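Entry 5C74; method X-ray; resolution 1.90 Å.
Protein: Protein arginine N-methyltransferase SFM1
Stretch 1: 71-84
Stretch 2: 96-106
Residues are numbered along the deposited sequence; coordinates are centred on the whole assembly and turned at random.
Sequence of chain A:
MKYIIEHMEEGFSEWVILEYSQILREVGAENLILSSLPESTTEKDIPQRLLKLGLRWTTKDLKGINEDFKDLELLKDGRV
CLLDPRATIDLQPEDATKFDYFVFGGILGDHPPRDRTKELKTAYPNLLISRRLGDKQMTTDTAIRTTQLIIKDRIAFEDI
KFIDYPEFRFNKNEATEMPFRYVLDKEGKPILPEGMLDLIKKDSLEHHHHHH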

ATOM      1  N   ASP A  71      -3.874   8.350 -27.195  1.00 22.96           N
ATOM      2  CA  ASP A  71      -3.029   9.512 -27.449  1.00 24.57           C
ATOM      3  C   ASP A  71      -1.525   9.204 -27.377  1.00 23.82           C
ATOM      4  O   ASP A  71      -0.715   9.957 -27.916  1.00 24.92           O
ATOM      5  N   LEU A  72      -1.145   8.109 -26.726  1.00 22.46           N
ATOM      6  CA  LEU A  72       0.279   7.814 -26.547  1.00 20.74           C
ATOM      7  C   LEU A  72       0.933   7.314 -27.829  1.00 26.08           C
ATOM      8  O   LEU A  72       0.295   6.628 -28.631  1.00 23.26           O
ATOM      9  N   GLU A  73       2.213   7.639 -28.021  1.00 21.36           N
ATOM     10  CA  GLU A  73       2.923   7.074 -29.163  1.00 21.73           C
ATOM     11  C   GLU A  73       3.055   5.575 -28.942  1.00 23.68           C
ATOM     12  O   GLU A  73       3.098   5.120 -27.792  1.00 19.80           O
ATOM     13  N   LEU A  74       3.064   4.809 -30.033  1.00 19.95           N
ATOM     14  CA  LEU A  74       3.146   3.348 -29.943  1.00 24.85           C
ATOM     15  C   LEU A  74       4.416   2.892 -29.241  1.00 27.02           C
ATOM     16  O   LEU A  74       5.466   3.492 -29.430  1.00 23.79           O
ATOM     17  N   LEU A  75       4.313   1.834 -28.433  1.00 26.96           N
ATOM     18  CA  LEU A  75       5.500   1.129 -27.944  1.00 23.55           C
ATOM     19  C   LEU A  75       6.104   0.360 -29.112  1.00 25.76           C
ATOM     20  O   LEU A  75       5.485  -0.561 -29.658  1.00 23.93           O
ATOM     21  N   LYS A  76       7.314   0.737 -29.501  1.00 17.49           N
ATOM     22  CA  LYS A  76       7.941   0.123 -30.661  1.00 17.53           C
ATOM     23  C   LYS A  76       9.051  -0.826 -30.253  1.00 18.68           C
ATOM     24  O   LYS A  76       9.782  -0.565 -29.300  1.00 19.67           O
ATOM     25  N   ASP A  77       9.167  -1.936 -30.970  1.00 21.89           N
ATOM     26  CA  ASP A  77      10.182  -2.924 -30.646  1.00 24.33           C
ATOM     27  C   ASP A  77      11.576  -2.294 -30.628  1.00 23.64           C
ATOM     28  O   ASP A  77      11.951  -1.539 -31.535  1.00 20.31           O
ATOM     29  N   GLY A  78      12.319  -2.578 -29.561  1.00 19.01           N
ATOM     30  CA  GLY A  78      13.663  -2.066 -29.394  1.00 19.90           C
ATOM     31  C   GLY A  78      13.716  -0.629 -28.915  1.00 22.67           C
ATOM     32  O   GLY A  78      14.796  -0.106 -28.658  1.00 24.43           O
ATOM     33  N   ARG A  79      12.559   0.014 -28.778  1.00 19.46           N
ATOM     34  CA  ARG A  79      12.537   1.404 -28.321  1.00 16.44           C
ATOM     35  C   ARG A  79      11.916   1.520 -26.931  1.00 20.28           C
ATOM     36  O   ARG A  79      11.556   2.613 -26.492  1.00 20.21           O
ATOM     37  N   VAL A  80      11.801   0.388 -26.241  1.00 12.89           N
ATOM     38  CA  VAL A  80      11.332   0.399 -24.853  1.00 15.99           C
ATOM     39  C   VAL A  80      12.447  -0.107 -23.945  1.00 13.65           C
ATOM     40  O   VAL A  80      12.923  -1.229 -24.107  1.00 16.09           O
ATOM     41  N   CYS A  81      12.871   0.736 -23.009  1.00 11.59           N
ATOM     42  CA  CYS A  81      13.960   0.415 -22.103  1.00 15.50           C
ATOM     43  C   CYS A  81      13.438  -0.227 -20.828  1.00 18.24           C
ATOM     44  O   CYS A  81      12.444   0.219 -20.258  1.00 16.20           O
ATOM     45  N   LEU A  82      14.098  -1.284 -20.378  1.00 13.08           N
ATOM     46  CA  LEU A  82      13.710  -1.907 -19.121  1.00 16.06           C
ATOM     47  C   LEU A  82      14.799  -1.663 -18.082  1.00 17.63           C
ATOM     48  O   LEU A  82      15.957  -1.995 -18.314  1.00 18.83           O
ATOM     49  N   LEU A  83      14.440  -1.052 -16.957  1.00 17.91           N
ATOM     50  CA  LEU A  83      15.377  -0.963 -15.834  1.00 20.65           C
ATOM     51  C   LEU A  83      15.752  -2.369 -15.424  1.00 22.97           C
ATOM     52  O   LEU A  83      14.887  -3.188 -15.115  1.00 21.55           O
ATOM     53  N   ASP A  84      17.042  -2.661 -15.427  1.00 17.82           N
ATOM     54  CA  ASP A  84      17.479  -4.029 -15.199  1.00 17.19           C
ATOM     55  C   ASP A  84      18.727  -4.006 -14.308  1.00 22.93           C
ATOM     56  O   ASP A  84      19.812  -3.688 -14.775  1.00 21.90           O
ATOM     57  N   ALA A  96      19.009   8.696 -25.462  1.00 20.27           N
ATOM     58  CA  ALA A  96      17.812   9.518 -25.660  1.00 16.77           C
ATOM     59  C   ALA A  96      17.171   9.345 -27.047  1.00 24.21           C
ATOM     60  O   ALA A  96      15.953   9.460 -27.181  1.00 22.72           O
ATOM     61  N   THR A  97      17.975   9.088 -28.081  1.00 17.17           N
ATOM     62  CA  THR A  97      17.413   8.841 -29.414  1.00 17.75           C
ATOM     63  C   THR A  97      16.869   7.426 -29.606  1.00 19.55           C
ATOM     64  O   THR A  97      16.252   7.136 -30.627  1.00 22.45           O
ATOM     65  N   LYS A  98      17.126   6.547 -28.640  1.00 17.57           N
ATOM     66  CA  LYS A  98      16.864   5.120 -28.808  1.00 18.89           C
ATOM     67  C   LYS A  98      15.546   4.676 -28.201  1.00 16.92           C
ATOM     68  O   LYS A  98      14.934   3.713 -28.672  1.00 17.06           O
ATOM     69  N   PHE A  99      15.145   5.348 -27.126  1.00 16.10           N
ATOM     70  CA  PHE A  99      14.043   4.887 -26.275  1.00 15.75           C
ATOM     71  C   PHE A  99      12.925   5.912 -26.152  1.00 16.74           C
ATOM     72  O   PHE A  99      13.192   7.105 -26.000  1.00 20.73           O
ATOM     73  N   ASP A 100      11.678   5.440 -26.185  1.00 13.72           N
ATOM     74  CA  ASP A 100      10.510   6.296 -25.985  1.00 17.70           C
ATOM     75  C   ASP A 100       9.869   6.050 -24.619  1.00 19.24           C
ATOM     76  O   ASP A 100       9.239   6.947 -24.056  1.00 16.87           O
ATOM     77  N   TYR A 101      10.052   4.830 -24.103  1.00 16.53           N
ATOM     78  CA  TYR A 101       9.485   4.400 -22.821  1.00 11.85           C
ATOM     79  C   TYR A 101      10.549   3.777 -21.941  1.00 16.96           C
ATOM     80  O   TYR A 101      11.479   3.153 -22.440  1.00 17.67           O
ATOM     81  N   PHE A 102      10.376   3.934 -20.631  1.00 11.57           N
ATOM     82  CA  PHE A 102      11.277   3.371 -19.631  1.00 11.88           C
ATOM     83  C   PHE A 102      10.393   2.604 -18.662  1.00 12.62           C
ATOM     84  O   PHE A 102       9.443   3.164 -18.121  1.00 15.00           O
ATOM     85  N   VAL A 103      10.692   1.326 -18.470  1.00 11.62           N
ATOM     86  CA  VAL A 103       9.794   0.426 -17.742  1.00 13.71           C
ATOM     87  C   VAL A 103      10.383  -0.039 -16.408  1.00 15.46           C
ATOM     88  O   VAL A 103      11.531  -0.455 -16.346  1.00 13.90           O
ATOM     89  N   PHE A 104       9.591   0.059 -15.345  1.00 11.23           N
ATOM     90  CA  PHE A 104       9.937  -0.521 -14.051  1.00 11.50           C
ATOM     91  C   PHE A 104       9.174  -1.812 -13.930  1.00 15.47           C
ATOM     92  O   PHE A 104       7.940  -1.798 -13.827  1.00 13.06           O
ATOM     93  N   GLY A 105       9.898  -2.922 -13.979  1.00 10.98           N
ATOM     94  CA  GLY A 105       9.299  -4.238 -13.879  1.00 16.35           C
ATOM     95  C   GLY A 105       8.673  -4.436 -12.513  1.00 20.40           C
ATOM     96  O   GLY A 105       9.096  -3.833 -11.526  1.00 18.32           O
ATOM     97  N   GLY A 106       7.658  -5.286 -12.446  1.00 15.58           N
ATOM     98  CA  GLY A 106       6.961  -5.500 -11.194  1.00 14.16           C
ATOM     99  C   GLY A 106       7.886  -6.188 -10.207  1.00 18.20           C
ATOM    100  O   GLY A 106       8.738  -6.972 -10.608  1.00 17.21           O
TER

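Packing of residues 71-84 against residues 96-106 in the arginine methyltransferase SFM1, where strands 80-83 and 101-104 run parallel and bury 993 Å² between the two stretches. The strongest polar contact is the salt bridge of Arg79 with Asp100. Asp100 (chi1 m) points toward the first stretch, and Arg79 (chi1 m, chi2 t, chi3 p), whose CB leaves sideways, bends its guanidinium round to meet it. Two nearly linear hydrogen bonds result, Arg79 NE to Asp100 OD2 at 2.8 Å and Arg79 NH2 to Asp100 OD1 at 2.9 Å, so both carboxylate oxygens are engaged. The same guanidinium reaches the backbone of Thr97: Arg79 NH1 and Arg79 NH2 donate to Thr97 O at 3.1 and 3.2 Å. Both acceptors lie near the guanidinium plane, while Lys98 O and Phe99 N sit over one of its faces. Asp100 N closes the cluster by donating to Arg79 O at 2.8 Å.

Lys76 (chi1 m, chi2 t, chi3 m, chi4 m) adds a second positive charge. Its NZ makes a weak hydrogen bond, part of a salt bridge, to Asp100 OD2 at 3.3 Å, and also bonds Glu73 OE2 and Leu74 O, each at 3.2 Å. The ammonium thus bridges two acids whose like-charged oxygens, Glu73 OE2 and Asp100 OD2, are just 3.6 Å apart. Water 1 joins this group, donating to Asp100 OD2 (2.8 Å) and Leu74 O (3.1 Å) and accepting from Lys76 N (2.8 Å). Water 2 donates to Gly78 O and Lys98 O, both at 2.9 Å, linking two carbonyls that cannot bond each other.

Tyr101 (chi1 m) has the largest area covered by the opposing stretch. Its OH donates to Glu73 O at 2.6 Å, a short bond near the ring plane, and Leu72 CB lies 3.4 Å from Tyr101 OH. Leu75 (chi1 m, chi2 p) covers one ring face, with its CD1 3.6 Å from the Tyr101 ring centroid in a CH-pi contact.

Between the strands, Cys81 N donates to Tyr101 O (2.8 Å), Val103 N to Cys81 O (2.7 Å) and Leu83 N to Val103 O (3.0 Å). This parallel register places Val80, Leu82, Tyr101 and Val103 on one face of the sheet. There Val80 CG1 packs 3.4 Å from Val103 CG2, and Leu82 CD1 lies 3.8 Å from Val103 CG1; Val80, Leu82 and Val103 all have chi1 t.

Cys81 and Phe102, both chi1 t, occupy the other face. Cys81 CB stands over the Phe99 ring (chi1 m), 3.7 Å from its centroid, while Cys81 SG approaches Phe102 CE2 at 3.7 Å. Farther along, Leu83 (chi1 t, chi2 p) sets CB 3.7 Å from Phe102 CZ and CD2 3.8 Å from Phe104 CE2. Water 3 ties the backbones together here, donating to Leu83 O (2.6 Å) and accepting from Gly105 N (2.9 Å).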

ATOM      1  CB  ASP A  71      -3.361  10.633 -26.466  1.00 30.37           C
ATOM      2  CG  ASP A  71      -3.235  10.192 -25.017  1.00 40.07           C
ATOM      3  OD1 ASP A  71      -3.709   9.083 -24.691  1.00 39.71           O
ATOM      4  OD2 ASP A  71      -2.653  10.950 -24.212  1.00 48.67           O
ATOM      5  CB  LEU A  72       0.489   6.771 -25.436  1.00 21.99           C
ATOM      6  CG  LEU A  72       0.134   7.220 -24.015  1.00 25.42           C
ATOM      7  CD1 LEU A  72       0.229   6.056 -23.038  1.00 23.02           C
ATOM      8  CD2 LEU A  72       1.045   8.348 -23.566  1.00 29.03           C
ATOM      9  CB  GLU A  73       4.288   7.729 -29.363  1.00 30.55           C
ATOM     10  CG  GLU A  73       5.370   7.264 -28.438  1.00 30.37           C
ATOM     11  CD  GLU A  73       6.709   7.915 -28.765  1.00 40.02           C
ATOM     12  OE1 GLU A  73       7.242   8.633 -27.898  1.00 32.88           O
ATOM     13  OE2 GLU A  73       7.221   7.713 -29.890  1.00 43.57           O
ATOM     14  CB  LEU A  74       3.094   2.724 -31.337  1.00 28.66           C
ATOM     15  CG  LEU A  74       1.767   2.864 -32.085  1.00 33.56           C
ATOM     16  CD1 LEU A  74       1.879   2.241 -33.467  1.00 43.80           C
ATOM     17  CD2 LEU A  74       0.635   2.220 -31.275  1.00 32.02           C
ATOM     18  CB  LEU A  75       5.167   0.164 -26.800  1.00 18.83           C
ATOM     19  CG  LEU A  75       5.094   0.711 -25.374  1.00 18.71           C
ATOM     20  CD1 LEU A  75       3.980   1.725 -25.218  1.00 20.55           C
ATOM     21  CD2 LEU A  75       4.892  -0.456 -24.402  1.00 22.54           C
ATOM     22  CB  LYS A  76       8.479   1.212 -31.593  1.00 25.88           C
ATOM     23  CG  LYS A  76       7.375   1.995 -32.297  1.00 32.71           C
ATOM     24  CD  LYS A  76       7.943   3.161 -33.102  1.00 41.31           C
ATOM     25  CE  LYS A  76       8.485   4.258 -32.192  1.00 45.35           C
ATOM     26  NZ  LYS A  76       7.382   4.979 -31.487  1.00 49.90           N
ATOM     27  CB  ASP A  77      10.123  -4.089 -31.639  1.00 30.18           C
ATOM     28  CG  ASP A  77       8.903  -4.983 -31.422  1.00 33.75           C
ATOM     29  OD1 ASP A  77       8.201  -4.830 -30.392  1.00 26.14           O
ATOM     30  OD2 ASP A  77       8.657  -5.859 -32.278  1.00 31.00           O
ATOM     31  CB  ARG A  79      11.785   2.297 -29.323  1.00 17.41           C
ATOM     32  CG  ARG A  79      12.389   2.244 -30.734  1.00 23.39           C
ATOM     33  CD  ARG A  79      11.868   3.388 -31.620  1.00 24.72           C
ATOM     34  NE  ARG A  79      12.014   4.662 -30.924  1.00 24.01           N
ATOM     35  CZ  ARG A  79      13.111   5.416 -30.957  1.00 27.70           C
ATOM     36  NH1 ARG A  79      14.155   5.056 -31.700  1.00 21.84           N
ATOM     37  NH2 ARG A  79      13.156   6.550 -30.267  1.00 23.29           N
ATOM     38  CB  VAL A  80      10.063  -0.464 -24.685  1.00 16.54           C
ATOM     39  CG1 VAL A  80       9.598  -0.438 -23.250  1.00 15.47           C
ATOM     40  CG2 VAL A  80       8.941   0.036 -25.629  1.00 15.27           C
ATOM     41  CB  CYS A  81      14.758   1.679 -21.767  1.00 18.17           C
ATOM     42  SG  CYS A  81      16.128   1.353 -20.637  1.00 17.77           S
ATOM     43  CB  LEU A  82      13.476  -3.406 -19.307  1.00 18.24           C
ATOM     44  CG  LEU A  82      13.202  -4.203 -18.029  1.00 17.41           C
ATOM     45  CD1 LEU A  82      11.794  -3.884 -17.464  1.00 14.50           C
ATOM     46  CD2 LEU A  82      13.349  -5.689 -18.313  1.00 19.89           C
ATOM     47  CB  LEU A  83      14.780  -0.223 -14.636  1.00 20.28           C
ATOM     48  CG  LEU A  83      15.729  -0.219 -13.422  1.00 20.47           C
ATOM     49  CD1 LEU A  83      17.006   0.567 -13.755  1.00 19.00           C
ATOM     50  CD2 LEU A  83      15.059   0.335 -12.166  1.00 24.65           C
ATOM     51  CB  ASP A  84      17.757  -4.710 -16.545  1.00 18.38           C
ATOM     52  CG  ASP A  84      18.069  -6.201 -16.420  1.00 22.66           C
ATOM     53  OD1 ASP A  84      18.201  -6.721 -15.288  1.00 21.68           O
ATOM     54  OD2 ASP A  84      18.206  -6.852 -17.481  1.00 24.24           O
ATOM     55  CB  ALA A  96      18.149  10.999 -25.423  1.00 17.84           C
ATOM     56  CB  THR A  97      18.465   9.070 -30.514  1.00 24.49           C
ATOM     57  OG1 THR A  97      19.538   8.138 -30.325  1.00 23.25           O
ATOM     58  CG2 THR A  97      19.016  10.497 -30.433  1.00 30.84           C
ATOM     59  CB  LYS A  98      17.984   4.284 -28.167  1.00 21.31           C
ATOM     60  CG  LYS A  98      19.357   4.382 -28.848  1.00 33.12           C
ATOM     61  CD  LYS A  98      20.318   3.349 -28.250  1.00 37.59           C
ATOM     62  CE  LYS A  98      21.669   3.331 -28.961  1.00 47.74           C
ATOM     63  NZ  LYS A  98      22.542   4.462 -28.553  1.00 46.47           N
ATOM     64  CB  PHE A  99      14.564   4.561 -24.871  1.00 13.33           C
ATOM     65  CG  PHE A  99      15.642   3.509 -24.842  1.00 19.69           C
ATOM     66  CD1 PHE A  99      15.470   2.293 -25.487  1.00 21.83           C
ATOM     67  CD2 PHE A  99      16.831   3.742 -24.164  1.00 19.09           C
ATOM     68  CE1 PHE A  99      16.464   1.320 -25.457  1.00 22.58           C
ATOM     69  CE2 PHE A  99      17.827   2.781 -24.126  1.00 21.36           C
ATOM     70  CZ  PHE A  99      17.648   1.569 -24.776  1.00 23.69           C
ATOM     71  CB  ASP A 100       9.480   6.050 -27.081  1.00 20.74           C
ATOM     72  CG  ASP A 100      10.070   6.215 -28.464  1.00 23.07           C
ATOM     73  OD1 ASP A 100      10.777   7.213 -28.670  1.00 20.93           O
ATOM     74  OD2 ASP A 100       9.851   5.342 -29.323  1.00 20.65           O
ATOM     75  CB  TYR A 101       8.363   3.379 -23.030  1.00 12.84           C
ATOM     76  CG  TYR A 101       7.136   3.992 -23.659  1.00 16.95           C
ATOM     77  CD1 TYR A 101       6.152   4.567 -22.868  1.00 18.98           C
ATOM     78  CD2 TYR A 101       6.964   3.993 -25.039  1.00 22.50           C
ATOM     79  CE1 TYR A 101       5.003   5.127 -23.437  1.00 18.45           C
ATOM     80  CE2 TYR A 101       5.826   4.560 -25.622  1.00 20.96           C
ATOM     81  CZ  TYR A 101       4.857   5.123 -24.810  1.00 22.74           C
ATOM     82  OH  TYR A 101       3.738   5.679 -25.374  1.00 23.69           O
ATOM     83  CB  PHE A 102      12.050   4.476 -18.906  1.00 12.84           C
ATOM     84  CG  PHE A 102      13.146   3.962 -18.012  1.00 20.53           C
ATOM     85  CD1 PHE A 102      12.884   3.623 -16.692  1.00 23.86           C
ATOM     86  CD2 PHE A 102      14.439   3.828 -18.489  1.00 23.87           C
ATOM     87  CE1 PHE A 102      13.895   3.162 -15.864  1.00 20.84           C
ATOM     88  CE2 PHE A 102      15.458   3.363 -17.654  1.00 22.50           C
ATOM     89  CZ  PHE A 102      15.179   3.031 -16.349  1.00 20.64           C
ATOM     90  CB  VAL A 103       9.476  -0.810 -18.590  1.00 11.13           C
ATOM     91  CG1 VAL A 103       8.612  -1.789 -17.813  1.00 14.11           C
ATOM     92  CG2 VAL A 103       8.792  -0.388 -19.901  1.00 14.72           C
ATOM     93  CB  PHE A 104       9.583   0.412 -12.897  1.00 12.93           C
ATOM     94  CG  PHE A 104      10.407   1.656 -12.863  1.00 15.46           C
ATOM     95  CD1 PHE A 104      10.097   2.728 -13.692  1.00 15.02           C
ATOM     96  CD2 PHE A 104      11.501   1.751 -12.017  1.00 15.57           C
ATOM     97  CE1 PHE A 104      10.862   3.877 -13.673  1.00 14.65           C
ATOM     98  CE2 PHE A 104      12.268   2.896 -11.987  1.00 16.60           C
ATOM     99  CZ  PHE A 104      11.951   3.959 -12.813  1.00 14.60           C
TER
HETATM  100  O   HOH W   1       8.358   3.112 -28.368  1.00 26.44           O
HETATM  101  O   HOH W   2      16.462   1.802 -30.159  1.00 40.15           O
HETATM  102  O   HOH W   3      12.660  -3.625 -13.909  1.00 19.28           O